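Local coordinates for protein acyl-coenzyme A oxidase acox-1.2 (Caenorhabditis elegans, PDB 5K3J) that catalyses, with FAD, the first oxidation step of peroxisomal beta-oxidation on the CoA thioester of an ascaroside pheromone bearing a five-carbon omega side chain, yielding hydrogen peroxide, at residues A[290-294]-A[381-385]; A[297-302]-A[352-357]. All coordinates share one frame. Numbering follows the deposited sequence.

Overall arrangement
Both contacts are buried in the helical C-alpha1 region, and both use helix 287-315. Contact 1 sets its early part against helix 379-405; contact 2 sets the adjoining part against helix 343-363, which precedes 379-405 in the chain; the centres of the two contacts are about 13 Å apart. The first is a looser, oblique crossing (46°) of mixed chemistry, with arginine, histidine, serine and threonine beside a little apolar packing. The second is a tight antiparallel crossing at two glycines, its packing almost wholly apolar. Each also touches the bound ascaroside-CoA: contact 1 at a pantetheine carbonyl, the adenine and the start of the ascaroside side chain, contact 2 at the ascarylose sugar through Glu299.

Contact 1. Residues A[290-294]-A[381-385]; sequences VKIRS and LHALT. With 6QA (~{S}-[2-[3-[[(2~{R})-4-[[[(2~{R},3~{S},4~{R},5~{R})-5-(6-aminopurin-9-yl)-4-oxidanyl-3-phosphonooxy-oxolan-2-yl]methoxy-oxidanyl-phosphoryl]oxy-oxidanyl-phosphoryl]oxy-3,3-dimethyl-2-oxidanyl-butanoyl]amino]propanoylamino]ethyl] 5-[(2~{R},3~{R},5~{R},6~{S})-6-methyl-3,5-bis(oxidanyl)oxan-2-yl]oxypentanethioate), chain E.
This is a buried helix-helix contact inside the C-alpha1 domain, between the early turns of helix 287-315 and helix 379-405. Both segments are regular alpha helix, their axes 9.4 Å apart at closest approach, with an angle of 46° between N-to-C directions (signed crossing +46°). Val290 is paired with His382 (CA-CA 6.4 Å) and Ser294 with Thr385 (5.4 Å). The helices are tightest around Thr385: its CG2 lies 3.6 Å from Ser294 CA, and its O 3.8 Å from Arg293 CB. The chi1 of both Ser294 and Thr385 is p, which folds each hydroxyl back onto carbonyls of its own helix. Val290 (t) packs CG1 against Leu381 CD2 at 4.0 Å. Arg293 (m, then t, t) brings NH1 to 3.6 Å from His382 CE1, while its NE is hydrogen-bonded to the backbone O of Ala432, a residue changed in this structure at the predicted proton-acceptor position. The less well-ordered His382 (t) is hydrogen-bonded through NE2 to Gln441. Arg293 NH2 lies 2.6 Å from ligand O57; His382 ND1 is 3.2 Å from adenine N45, with adenine C44 over one face of the His382 ring. Two bundle helices thus contribute to one side of the acyl-CoA pocket in this oxidase.

Contact 2. Residues A[297-302]-A[352-357]; sequences AMEQGL and FIFTGF. With 6QA (~{S}-[2-[3-[[(2~{R})-4-[[[(2~{R},3~{S},4~{R},5~{R})-5-(6-aminopurin-9-yl)-4-oxidanyl-3-phosphonooxy-oxolan-2-yl]methoxy-oxidanyl-phosphoryl]oxy-oxidanyl-phosphoryl]oxy-3,3-dimethyl-2-oxidanyl-butanoyl]amino]propanoylamino]ethyl] 5-[(2~{R},3~{R},5~{R},6~{S})-6-methyl-3,5-bis(oxidanyl)oxan-2-yl]oxypentanethioate), chain E.
Met298 lays its terminal methyl on the face of the Phe357 ring: CE stands 3.4 Å from the ring centroid and 2° off the normal, a CH-pi contact, while SD, 4.8 Å from the same centroid and oblique to the ring, adds a Met-aromatic contact. The t, p, p rotamer of Met298 carries this end over to the segment 352-357, where CE also comes 3.3 Å from Ile353 O and SD 3.6 Å from Ile353 CG2. The two helices run antiparallel, with 158° between their N-to-C directions (signed crossing -158°) and axes only 7.2 Å apart. Glycines at the interface allow this: Met298 CA is 4.3 Å from Gly356 CA, and a CB on Gly356 would clash with Met298 N, as one on Gly301 would with Ile353 CG1. Such close antiparallel pairing joins helix 287-315 to helix 343-363 in the C-alpha1 bundle, as in the related acyl-CoA dehydrogenases. Ala297 CB rests 3.8 Å from Gly356 CA. Phe352 (m) turns its ring edge to helix 297-302, with CD2 4.0 Å from Gln300 O and CB 4.0 Å from Gly301 CA. Beyond it, Leu302 CD2 meets Ile353 CD1 at 3.6 Å. Helix 297-302 is kinked: the amides of Ala297, Met298 and Gly301 lack a bond to the preceding turn, and Gly301 N makes a weak bond to Met298 O (3.1 Å). The CA-to-CB bond of Glu299 points away from 352-357, and its OE1 accepts a hydrogen bond from the ascarylose hydroxyl O01 (2.9 Å); this residue is important for binding asc-omega-C5-CoA and hence for specificity.

Contact 1. Residues A[290-294]-A[381-385]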
loop_
_atom_site.group_PDB
_atom_site.type_symbol
_atom_site.label_atom_id
_atom_site.label_comp_id
_atom_site.label_asym_id
_atom_site.label_seq_id
_atom_site.Cartn_x
_atom_site.Cartn_y
_atom_site.Cartn_z
ATOM N N VAL A 290 12.517 -13.237 -17.755
ATOM C CA VAL A 290 11.489 -12.892 -18.729
ATOM C C VAL A 290 10.270 -13.799 -18.586
ATOM O O VAL A 290 9.145 -13.377 -18.851
ATOM C CB VAL A 290 12.053 -12.958 -20.173
ATOM C CG1 VAL A 290 10.959 -12.731 -21.216
ATOM C CG2 VAL A 290 13.162 -11.935 -20.344
ATOM N N LYS A 291 10.482 -15.035 -18.145
ATOM C CA LYS A 291 9.357 -15.935 -17.918
ATOM C C LYS A 291 8.449 -15.372 -16.829
ATOM O O LYS A 291 7.224 -15.368 -16.970
ATOM C CB LYS A 291 9.821 -17.338 -17.528
ATOM C CG LYS A 291 8.665 -18.321 -17.432
ATOM C CD LYS A 291 9.066 -19.605 -16.746
ATOM C CE LYS A 291 8.057 -19.974 -15.668
ATOM N NZ LYS A 291 6.658 -19.994 -16.184
ATOM N N ILE A 292 9.061 -14.890 -15.750
ATOM C CA ILE A 292 8.323 -14.285 -14.648
ATOM C C ILE A 292 7.571 -13.042 -15.112
ATOM O O ILE A 292 6.362 -12.936 -14.914
ATOM C CB ILE A 292 9.255 -13.899 -13.481
ATOM C CG1 ILE A 292 9.936 -15.142 -12.900
ATOM C CG2 ILE A 292 8.476 -13.149 -12.406
ATOM C CD1 ILE A 292 8.971 -16.193 -12.394
ATOM N N ARG A 293 8.296 -12.114 -15.736
ATOM C CA ARG A 293 7.725 -10.850 -16.205
ATOM C C ARG A 293 6.567 -11.056 -17.172
ATOM O O ARG A 293 5.555 -10.356 -17.104
ATOM C CB ARG A 293 8.800 -9.996 -16.878
ATOM C CG ARG A 293 9.865 -9.452 -15.941
ATOM C CD ARG A 293 11.000 -8.817 -16.735
ATOM N NE ARG A 293 12.061 -8.311 -15.872
ATOM C CZ ARG A 293 13.341 -8.244 -16.221
ATOM N NH1 ARG A 293 13.732 -8.657 -17.419
ATOM N NH2 ARG A 293 14.233 -7.767 -15.368
ATOM N N SER A 294 6.728 -12.009 -18.084
ATOM C CA SER A 294 5.667 -12.356 -19.017
ATOM C C SER A 294 4.451 -12.896 -18.271
ATOM O O SER A 294 3.310 -12.677 -18.674
ATOM C CB SER A 294 6.163 -13.386 -20.037
ATOM O OG SER A 294 6.635 -14.560 -19.393
ATOM N N LEU A 381 10.234 -8.956 -26.960
ATOM C CA LEU A 381 9.445 -9.485 -25.858
ATOM C C LEU A 381 9.925 -8.914 -24.529
ATOM O O LEU A 381 9.111 -8.551 -23.676
ATOM C CB LEU A 381 9.504 -11.012 -25.824
ATOM C CG LEU A 381 8.854 -11.628 -24.584
ATOM C CD1 LEU A 381 7.418 -11.151 -24.444
ATOM C CD2 LEU A 381 8.916 -13.141 -24.629
ATOM N N HIS A 382 11.243 -8.836 -24.360
ATOM C CA HIS A 382 11.833 -8.314 -23.130
ATOM C C HIS A 382 11.288 -6.940 -22.773
ATOM O O HIS A 382 10.901 -6.690 -21.633
ATOM C CB HIS A 382 13.355 -8.234 -23.249
ATOM C CG HIS A 382 13.988 -7.342 -22.224
ATOM N ND1 HIS A 382 14.185 -7.729 -20.917
ATOM C CD2 HIS A 382 14.455 -6.073 -22.314
ATOM C CE1 HIS A 382 14.751 -6.742 -20.246
ATOM N NE2 HIS A 382 14.925 -5.724 -21.070
ATOM N N ALA A 383 11.254 -6.057 -23.764
ATOM C CA ALA A 383 10.843 -4.678 -23.543
ATOM C C ALA A 383 9.346 -4.554 -23.287
ATOM O O ALA A 383 8.925 -3.739 -22.469
ATOM C CB ALA A 383 11.236 -3.827 -24.712
ATOM N N LEU A 384 8.547 -5.352 -23.992
ATOM C CA LEU A 384 7.107 -5.364 -23.766
ATOM C C LEU A 384 6.810 -5.757 -22.322
ATOM O O LEU A 384 6.096 -5.051 -21.607
ATOM C CB LEU A 384 6.402 -6.322 -24.728
ATOM C CG LEU A 384 4.899 -6.462 -24.464
ATOM C CD1 LEU A 384 4.209 -5.103 -24.540
ATOM C CD2 LEU A 384 4.251 -7.457 -25.416
ATOM N N THR A 385 7.392 -6.874 -21.895
ATOM C CA THR A 385 7.184 -7.407 -20.552
ATOM C C THR A 385 7.908 -6.577 -19.498
ATOM O O THR A 385 7.621 -6.686 -18.306
ATOM C CB THR A 385 7.653 -8.863 -20.456
ATOM O OG1 THR A 385 8.995 -8.970 -20.947
ATOM C CG2 THR A 385 6.756 -9.753 -21.283
HETATM P P26 6QA E . 22.724 -5.406 -17.643
HETATM P P29 6QA E . 23.909 -4.211 -20.148
HETATM P P50 6QA E . 20.189 -0.885 -25.080
HETATM O O01 6QA E . 5.146 -13.708 -8.105
HETATM C C02 6QA E . 6.271 -14.461 -8.610
HETATM C C03 6QA E . 7.324 -14.275 -7.505
HETATM O O04 6QA E . 8.555 -14.662 -7.913
HETATM C C05 6QA E . 9.243 -13.755 -8.715
HETATM C C06 6QA E . 10.571 -13.395 -7.994
HETATM C C07 6QA E . 11.631 -13.110 -9.083
HETATM C C08 6QA E . 13.020 -13.342 -8.489
HETATM C C09 6QA E . 13.844 -12.127 -8.580
HETATM S S10 6QA E . 15.518 -12.416 -9.354
HETATM C C11 6QA E . 15.903 -11.287 -10.721
HETATM C C12 6QA E . 15.051 -10.056 -10.815
HETATM N N13 6QA E . 15.915 -8.943 -10.935
HETATM C C14 6QA E . 15.924 -8.116 -12.124
HETATM C C15 6QA E . 16.887 -6.878 -12.217
HETATM C C16 6QA E . 17.789 -7.078 -13.481
HETATM N N17 6QA E . 17.882 -5.843 -14.283
HETATM C C18 6QA E . 19.049 -5.685 -15.160
HETATM C C19 6QA E . 19.174 -4.420 -16.006
HETATM O O20 6QA E . 18.156 -3.516 -15.641
HETATM C C21 6QA E . 19.059 -4.734 -17.525
HETATM C C22 6QA E . 19.374 -3.332 -18.210
HETATM C C23 6QA E . 17.627 -5.286 -17.829
HETATM C C24 6QA E . 20.059 -5.751 -18.067
HETATM O O25 6QA E . 21.301 -5.133 -18.464
HETATM O O27 6QA E . 22.682 -4.911 -16.190
HETATM O O28 6QA E . 23.926 -4.572 -18.522
HETATM O O30 6QA E . 24.969 -5.095 -20.814
HETATM O O31 6QA E . 22.363 -4.460 -20.758
HETATM C C32 6QA E . 21.664 -3.467 -21.408
HETATM C C33 6QA E . 21.715 -3.798 -22.958
HETATM O O34 6QA E . 21.530 -5.046 -23.163
HETATM C C35 6QA E . 20.124 -5.273 -23.949
HETATM N N36 6QA E . 19.305 -6.224 -23.179
HETATM C C37 6QA E . 19.122 -6.211 -21.856
HETATM N N38 6QA E . 18.333 -7.215 -21.470
HETATM C C39 6QA E . 17.988 -7.920 -22.586
HETATM C C40 6QA E . 18.607 -7.302 -23.673
HETATM N N41 6QA E . 18.428 -7.816 -24.920
HETATM C C42 6QA E . 17.663 -8.895 -25.092
HETATM N N43 6QA E . 17.053 -9.522 -24.065
HETATM C C44 6QA E . 17.189 -9.076 -22.816
HETATM N N45 6QA E . 16.526 -9.758 -21.700
HETATM C C46 6QA E . 19.552 -4.117 -24.088
HETATM O O47 6QA E . 19.195 -3.880 -25.525
HETATM C C48 6QA E . 20.549 -3.055 -23.635
HETATM O O49 6QA E . 21.021 -2.302 -24.704
HETATM O O51 6QA E . 21.098 0.285 -24.850
HETATM O O52 6QA E . 18.938 -0.761 -24.194
HETATM O O53 6QA E . 19.735 -0.938 -26.514
HETATM O O54 6QA E . 24.274 -2.760 -20.336
HETATM O O55 6QA E . 23.052 -6.887 -17.655
HETATM O O56 6QA E . 19.895 -6.530 -15.193
HETATM O O57 6QA E . 15.219 -8.352 -13.048
HETATM O O58 6QA E . 13.384 -11.082 -8.136
HETATM O O59 6QA E . 6.991 -15.059 -6.327
HETATM C C60 6QA E . 6.835 -16.452 -6.621
HETATM C C61 6QA E . 6.588 -17.072 -5.264
HETATM C C62 6QA E . 5.703 -16.672 -7.659
HETATM C C63 6QA E . 5.902 -15.866 -8.872
HETATM O O64 6QA E . 5.682 -18.090 -8.050
#

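Contact 2. Residues A[297-302]-A[352-357]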
loop_
_atom_site.group_PDB
_atom_site.type_symbol
_atom_site.label_atom_id
_atom_site.label_comp_id
_atom_site.label_asym_id
_atom_site.label_seq_id
_atom_site.Cartn_x
_atom_site.Cartn_y
_atom_site.Cartn_z
ATOM N N ALA A 297 1.485 -10.515 -15.617
ATOM C CA ALA A 297 0.293 -9.812 -16.074
ATOM C C ALA A 297 -0.914 -10.673 -15.719
ATOM O O ALA A 297 -1.938 -10.176 -15.246
ATOM C CB ALA A 297 0.346 -9.531 -17.568
ATOM N N MET A 298 -0.765 -11.976 -15.938
ATOM C CA MET A 298 -1.755 -12.968 -15.550
ATOM C C MET A 298 -1.938 -13.002 -14.037
ATOM O O MET A 298 -3.060 -12.939 -13.535
ATOM C CB MET A 298 -1.331 -14.344 -16.054
ATOM C CG MET A 298 -2.181 -15.484 -15.541
ATOM S SD MET A 298 -3.838 -15.463 -16.233
ATOM C CE MET A 298 -3.456 -15.705 -17.964
ATOM N N GLU A 299 -0.821 -13.100 -13.321
ATOM C CA GLU A 299 -0.823 -13.287 -11.873
ATOM C C GLU A 299 -1.236 -12.023 -11.113
ATOM O O GLU A 299 -1.967 -12.096 -10.122
ATOM C CB GLU A 299 0.558 -13.738 -11.406
ATOM C CG GLU A 299 0.646 -14.045 -9.925
ATOM C CD GLU A 299 2.067 -14.306 -9.472
ATOM O OE1 GLU A 299 2.994 -13.707 -10.056
ATOM O OE2 GLU A 299 2.258 -15.108 -8.533
ATOM N N GLN A 300 -0.766 -10.864 -11.572
ATOM C CA GLN A 300 -1.183 -9.606 -10.970
ATOM C C GLN A 300 -2.551 -9.223 -11.512
ATOM O O GLN A 300 -3.099 -8.180 -11.160
ATOM C CB GLN A 300 -0.158 -8.497 -11.231
ATOM C CG GLN A 300 1.219 -8.727 -10.649
ATOM C CD GLN A 300 1.354 -8.197 -9.241
ATOM O OE1 GLN A 300 0.643 -7.280 -8.841
ATOM N NE2 GLN A 300 2.275 -8.774 -8.482
ATOM N N GLY A 301 -3.109 -10.088 -12.351
ATOM C CA GLY A 301 -4.494 -9.972 -12.752
ATOM C C GLY A 301 -5.385 -10.764 -11.810
ATOM O O GLY A 301 -6.534 -10.392 -11.570
ATOM N N LEU A 302 -4.839 -11.837 -11.238
ATOM C CA LEU A 302 -5.620 -12.743 -10.392
ATOM C C LEU A 302 -5.671 -12.319 -8.916
ATOM O O LEU A 302 -6.731 -12.411 -8.297
ATOM C CB LEU A 302 -5.080 -14.170 -10.510
ATOM C CG LEU A 302 -5.398 -14.851 -11.845
ATOM C CD1 LEU A 302 -4.655 -16.171 -12.008
ATOM C CD2 LEU A 302 -6.900 -15.067 -11.981
ATOM N N PHE A 352 -5.863 -7.387 -17.722
ATOM C CA PHE A 352 -4.506 -7.846 -17.429
ATOM C C PHE A 352 -4.345 -9.328 -17.757
ATOM O O PHE A 352 -3.349 -9.738 -18.352
ATOM C CB PHE A 352 -4.139 -7.611 -15.956
ATOM C CG PHE A 352 -4.056 -6.161 -15.564
ATOM C CD1 PHE A 352 -4.062 -5.163 -16.524
ATOM C CD2 PHE A 352 -3.966 -5.798 -14.229
ATOM C CE1 PHE A 352 -3.988 -3.835 -16.162
ATOM C CE2 PHE A 352 -3.893 -4.471 -13.862
ATOM C CZ PHE A 352 -3.904 -3.489 -14.830
ATOM N N ILE A 353 -5.334 -10.124 -17.359
ATOM C CA ILE A 353 -5.285 -11.576 -17.521
ATOM C C ILE A 353 -5.237 -11.979 -18.994
ATOM O O ILE A 353 -4.468 -12.864 -19.379
ATOM C CB ILE A 353 -6.492 -12.245 -16.829
ATOM C CG1 ILE A 353 -6.281 -12.251 -15.314
ATOM C CG2 ILE A 353 -6.703 -13.668 -17.335
ATOM C CD1 ILE A 353 -7.516 -12.625 -14.528
ATOM N N PHE A 354 -6.043 -11.315 -19.816
ATOM C CA PHE A 354 -6.050 -11.578 -21.253
ATOM C C PHE A 354 -4.747 -11.106 -21.882
ATOM O O PHE A 354 -4.232 -11.723 -22.814
ATOM C CB PHE A 354 -7.243 -10.893 -21.921
ATOM C CG PHE A 354 -8.572 -11.371 -21.413
ATOM C CD1 PHE A 354 -8.744 -12.688 -21.033
ATOM C CD2 PHE A 354 -9.647 -10.501 -21.305
ATOM C CE1 PHE A 354 -9.956 -13.134 -20.561
ATOM C CE2 PHE A 354 -10.865 -10.942 -20.833
ATOM C CZ PHE A 354 -11.020 -12.262 -20.459
ATOM N N THR A 355 -4.224 -10.001 -21.364
ATOM C CA THR A 355 -2.916 -9.509 -21.767
ATOM C C THR A 355 -1.851 -10.514 -21.342
ATOM O O THR A 355 -0.831 -10.681 -22.011
ATOM C CB THR A 355 -2.627 -8.122 -21.149
ATOM O OG1 THR A 355 -3.671 -7.209 -21.512
ATOM C CG2 THR A 355 -1.293 -7.573 -21.631
ATOM N N GLY A 356 -2.109 -11.189 -20.225
ATOM C CA GLY A 356 -1.208 -12.200 -19.709
ATOM C C GLY A 356 -1.144 -13.444 -20.578
ATOM O O GLY A 356 -0.073 -14.025 -20.749
ATOM N N PHE A 357 -2.287 -13.854 -21.126
ATOM C CA PHE A 357 -2.345 -15.032 -21.991
ATOM C C PHE A 357 -1.470 -14.879 -23.227
ATOM O O PHE A 357 -0.819 -15.835 -23.652
ATOM C CB PHE A 357 -3.786 -15.330 -22.427
ATOM C CG PHE A 357 -4.547 -16.184 -21.458
ATOM C CD1 PHE A 357 -4.118 -17.467 -21.170
ATOM C CD2 PHE A 357 -5.693 -15.714 -20.847
ATOM C CE1 PHE A 357 -4.806 -18.256 -20.283
ATOM C CE2 PHE A 357 -6.384 -16.506 -19.959
ATOM C CZ PHE A 357 -5.940 -17.774 -19.678
HETATM P P26 6QA E . 22.724 -5.406 -17.643
HETATM P P29 6QA E . 23.909 -4.211 -20.148
HETATM P P50 6QA E . 20.189 -0.885 -25.080
HETATM O O01 6QA E . 5.146 -13.708 -8.105
HETATM C C02 6QA E . 6.271 -14.461 -8.610
HETATM C C03 6QA E . 7.324 -14.275 -7.505
HETATM O O04 6QA E . 8.555 -14.662 -7.913
HETATM C C05 6QA E . 9.243 -13.755 -8.715
HETATM C C06 6QA E . 10.571 -13.395 -7.994
HETATM C C07 6QA E . 11.631 -13.110 -9.083
HETATM C C08 6QA E . 13.020 -13.342 -8.489
HETATM C C09 6QA E . 13.844 -12.127 -8.580
HETATM S S10 6QA E . 15.518 -12.416 -9.354
HETATM C C11 6QA E . 15.903 -11.287 -10.721
HETATM C C12 6QA E . 15.051 -10.056 -10.815
HETATM N N13 6QA E . 15.915 -8.943 -10.935
HETATM C C14 6QA E . 15.924 -8.116 -12.124
HETATM C C15 6QA E . 16.887 -6.878 -12.217
HETATM C C16 6QA E . 17.789 -7.078 -13.481
HETATM N N17 6QA E . 17.882 -5.843 -14.283
HETATM C C18 6QA E . 19.049 -5.685 -15.160
HETATM C C19 6QA E . 19.174 -4.420 -16.006
HETATM O O20 6QA E . 18.156 -3.516 -15.641
HETATM C C21 6QA E . 19.059 -4.734 -17.525
HETATM C C22 6QA E . 19.374 -3.332 -18.210
HETATM C C23 6QA E . 17.627 -5.286 -17.829
HETATM C C24 6QA E . 20.059 -5.751 -18.067
HETATM O O25 6QA E . 21.301 -5.133 -18.464
HETATM O O27 6QA E . 22.682 -4.911 -16.190
HETATM O O28 6QA E . 23.926 -4.572 -18.522
HETATM O O30 6QA E . 24.969 -5.095 -20.814
HETATM O O31 6QA E . 22.363 -4.460 -20.758
HETATM C C32 6QA E . 21.664 -3.467 -21.408
HETATM C C33 6QA E . 21.715 -3.798 -22.958
HETATM O O34 6QA E . 21.530 -5.046 -23.163
HETATM C C35 6QA E . 20.124 -5.273 -23.949
HETATM N N36 6QA E . 19.305 -6.224 -23.179
HETATM C C37 6QA E . 19.122 -6.211 -21.856
HETATM N N38 6QA E . 18.333 -7.215 -21.470
HETATM C C39 6QA E . 17.988 -7.920 -22.586
HETATM C C40 6QA E . 18.607 -7.302 -23.673
HETATM N N41 6QA E . 18.428 -7.816 -24.920
HETATM C C42 6QA E . 17.663 -8.895 -25.092
HETATM N N43 6QA E . 17.053 -9.522 -24.065
HETATM C C44 6QA E . 17.189 -9.076 -22.816
HETATM N N45 6QA E . 16.526 -9.758 -21.700
HETATM C C46 6QA E . 19.552 -4.117 -24.088
HETATM O O47 6QA E . 19.195 -3.880 -25.525
HETATM C C48 6QA E . 20.549 -3.055 -23.635
HETATM O O49 6QA E . 21.021 -2.302 -24.704
HETATM O O51 6QA E . 21.098 0.285 -24.850
HETATM O O52 6QA E . 18.938 -0.761 -24.194
HETATM O O53 6QA E . 19.735 -0.938 -26.514
HETATM O O54 6QA E . 24.274 -2.760 -20.336
HETATM O O55 6QA E . 23.052 -6.887 -17.655
HETATM O O56 6QA E . 19.895 -6.530 -15.193
HETATM O O57 6QA E . 15.219 -8.352 -13.048
HETATM O O58 6QA E . 13.384 -11.082 -8.136
HETATM O O59 6QA E . 6.991 -15.059 -6.327
HETATM C C60 6QA E . 6.835 -16.452 -6.621
HETATM C C61 6QA E . 6.588 -17.072 -5.264
HETATM C C62 6QA E . 5.703 -16.672 -7.659
HETATM C C63 6QA E . 5.902 -15.866 -8.872
HETATM O O64 6QA E . 5.682 -18.090 -8.050
#